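Local coordinates for protein putative aspartate aminotransferase (Thermus thermophilus, PDB 1IUG) that probably acts as a pyridoxal 5'-phosphate-dependent aminotransferase of the class-V family, moving amino groups between amino acids such as aspartate and 2-oxo acids, at residues D2-V10 with Q304-G312. Numbering follows the deposited sequence.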
# COMPACT_ATOMS: atom_id res chain seq x y z
N ASP A 2 -9.55 12.65 20.46
CA ASP A 2 -10.78 11.87 20.45
C ASP A 2 -11.71 12.22 19.31
O ASP A 2 -12.30 11.34 18.69
CB ASP A 2 -11.53 12.02 21.78
CG ASP A 2 -10.92 11.20 22.89
OD1 ASP A 2 -10.79 11.73 24.02
OD2 ASP A 2 -10.58 10.02 22.65
N TRP A 3 -11.89 13.52 19.06
CA TRP A 3 -12.77 13.97 17.99
C TRP A 3 -11.98 14.26 16.72
O TRP A 3 -11.45 15.36 16.55
CB TRP A 3 -13.55 15.21 18.42
CG TRP A 3 -14.51 14.98 19.55
CD1 TRP A 3 -14.26 15.17 20.88
CD2 TRP A 3 -15.88 14.57 19.45
NE1 TRP A 3 -15.39 14.90 21.62
CE2 TRP A 3 -16.40 14.54 20.77
CE3 TRP A 3 -16.72 14.23 18.38
CZ2 TRP A 3 -17.73 14.18 21.04
CZ3 TRP A 3 -18.04 13.87 18.65
CH2 TRP A 3 -18.53 13.85 19.97
N LEU A 4 -11.88 13.26 15.85
CA LEU A 4 -11.18 13.43 14.59
C LEU A 4 -12.16 14.06 13.61
O LEU A 4 -13.16 13.44 13.23
CB LEU A 4 -10.67 12.09 14.07
CG LEU A 4 -9.92 12.15 12.74
CD1 LEU A 4 -8.75 13.12 12.86
CD2 LEU A 4 -9.43 10.77 12.37
N LEU A 5 -11.89 15.30 13.21
CA LEU A 5 -12.78 16.02 12.30
C LEU A 5 -12.12 16.37 10.97
O LEU A 5 -12.52 17.31 10.30
CB LEU A 5 -13.31 17.28 12.98
CG LEU A 5 -14.05 17.05 14.31
CD1 LEU A 5 -14.37 18.39 14.98
CD2 LEU A 5 -15.33 16.24 14.08
N THR A 6 -11.11 15.59 10.59
CA THR A 6 -10.39 15.80 9.34
C THR A 6 -11.00 14.97 8.22
O THR A 6 -11.52 13.88 8.46
CB THR A 6 -8.90 15.42 9.47
OG1 THR A 6 -8.80 14.10 10.02
CG2 THR A 6 -8.16 16.41 10.37
N PRO A 7 -10.95 15.47 6.98
CA PRO A 7 -11.50 14.76 5.82
C PRO A 7 -10.58 13.63 5.34
O PRO A 7 -10.32 13.50 4.14
CB PRO A 7 -11.64 15.87 4.79
CG PRO A 7 -10.46 16.72 5.08
CD PRO A 7 -10.48 16.81 6.59
N GLY A 8 -10.12 12.81 6.28
CA GLY A 8 -9.23 11.71 5.94
C GLY A 8 -7.84 11.86 6.53
O GLY A 8 -7.17 12.87 6.27
N PRO A 9 -7.40 10.92 7.39
CA PRO A 9 -8.15 9.75 7.84
C PRO A 9 -9.36 10.15 8.67
O PRO A 9 -9.49 11.31 9.10
CB PRO A 9 -7.12 9.00 8.70
CG PRO A 9 -5.82 9.35 8.03
CD PRO A 9 -5.99 10.83 7.82
N VAL A 10 -10.25 9.20 8.90
CA VAL A 10 -11.46 9.47 9.67
C VAL A 10 -11.66 8.55 10.87
O VAL A 10 -10.91 7.61 11.09
CB VAL A 10 -12.74 9.33 8.78
CG1 VAL A 10 -12.69 10.31 7.61
CG2 VAL A 10 -12.89 7.89 8.29
N GLN A 304 -7.97 22.29 22.21
CA GLN A 304 -8.24 22.29 23.64
C GLN A 304 -9.58 21.64 23.98
O GLN A 304 -9.85 21.32 25.14
CB GLN A 304 -8.11 23.70 24.24
CG GLN A 304 -9.06 24.76 23.68
CD GLN A 304 -8.81 26.15 24.26
OE1 GLN A 304 -7.87 26.85 23.86
NE2 GLN A 304 -9.67 26.57 25.19
N ARG A 305 -10.41 21.43 22.96
CA ARG A 305 -11.72 20.79 23.12
C ARG A 305 -11.57 19.30 22.79
O ARG A 305 -12.53 18.54 22.85
CB ARG A 305 -12.75 21.39 22.15
CG ARG A 305 -12.89 22.90 22.14
CD ARG A 305 -13.31 23.46 23.48
NE ARG A 305 -13.96 24.77 23.35
CZ ARG A 305 -13.33 25.91 23.10
NH1 ARG A 305 -12.01 25.94 22.94
NH2 ARG A 305 -14.01 27.04 23.03
N GLY A 306 -10.36 18.90 22.39
CA GLY A 306 -10.08 17.51 22.05
C GLY A 306 -10.38 17.12 20.61
O GLY A 306 -10.59 15.94 20.32
N ALA A 307 -10.38 18.10 19.71
CA ALA A 307 -10.67 17.83 18.30
C ALA A 307 -9.51 18.17 17.37
O ALA A 307 -8.74 19.09 17.63
CB ALA A 307 -11.93 18.57 17.87
N VAL A 308 -9.41 17.42 16.28
CA VAL A 308 -8.37 17.64 15.28
C VAL A 308 -9.05 18.12 14.00
O VAL A 308 -9.97 17.48 13.49
CB VAL A 308 -7.58 16.34 14.96
CG1 VAL A 308 -6.46 16.64 13.97
CG2 VAL A 308 -7.01 15.73 16.24
N ILE A 309 -8.59 19.27 13.51
CA ILE A 309 -9.14 19.87 12.30
C ILE A 309 -8.05 20.02 11.23
O ILE A 309 -6.88 19.74 11.49
CB ILE A 309 -9.75 21.26 12.58
CG1 ILE A 309 -8.66 22.26 12.98
CG2 ILE A 309 -10.80 21.15 13.70
CD1 ILE A 309 -9.13 23.69 13.04
N ALA A 310 -8.43 20.46 10.04
CA ALA A 310 -7.47 20.64 8.96
C ALA A 310 -7.45 22.07 8.45
O ALA A 310 -8.40 22.82 8.64
CB ALA A 310 -7.77 19.67 7.82
N GLY A 311 -6.34 22.44 7.81
CA GLY A 311 -6.21 23.79 7.28
C GLY A 311 -6.23 23.82 5.77
O GLY A 311 -6.60 22.85 5.12
N GLY A 312 -5.82 24.96 5.21
CA GLY A 312 -5.79 25.12 3.77
C GLY A 312 -4.49 24.67 3.12
O GLY A 312 -3.47 24.53 3.80
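Trp3 and Leu4 pair in parallel with Ala307 and Val308, placing the N-terminal strand 3-4 at the border of the small mixed sheet of this class-V aminotransferase. Three backbone bonds form the ladder: Trp3 N to Gly306 O (3.0 Å), Val308 N to Trp3 O (2.9 Å) and Leu5 N to Val308 O (2.9 Å). Gly306, in a Schellman motif, ends helix 295-303 and sets its carbonyl at the indole edge of Trp3. Trp3 CB and Leu5 CD1 each meet Ala307 CB at 3.8 Å, on the face packed against Met340 of helix 331-348. On the other face Leu4 CD1 lies 4.0 Å from Val308 CB, and the second subunit closes over them with His26 and Thr29. Past the ladder, Thr6 OG1, set between its backbone N and carbonyl carbon (chi1 51°), turns back to donate to Pro9 O (3.0 Å), while CG2, anti to the carbonyl carbon, reaches the Ile309 backbone. A valine here would probably leave Pro9 O without this hydroxyl and the turn through the cis peptide before Pro9 less firmly held. Beside Arg322, predicted to bind substrate, Pro7 CD rests 4.1 Å from Ala310 CB.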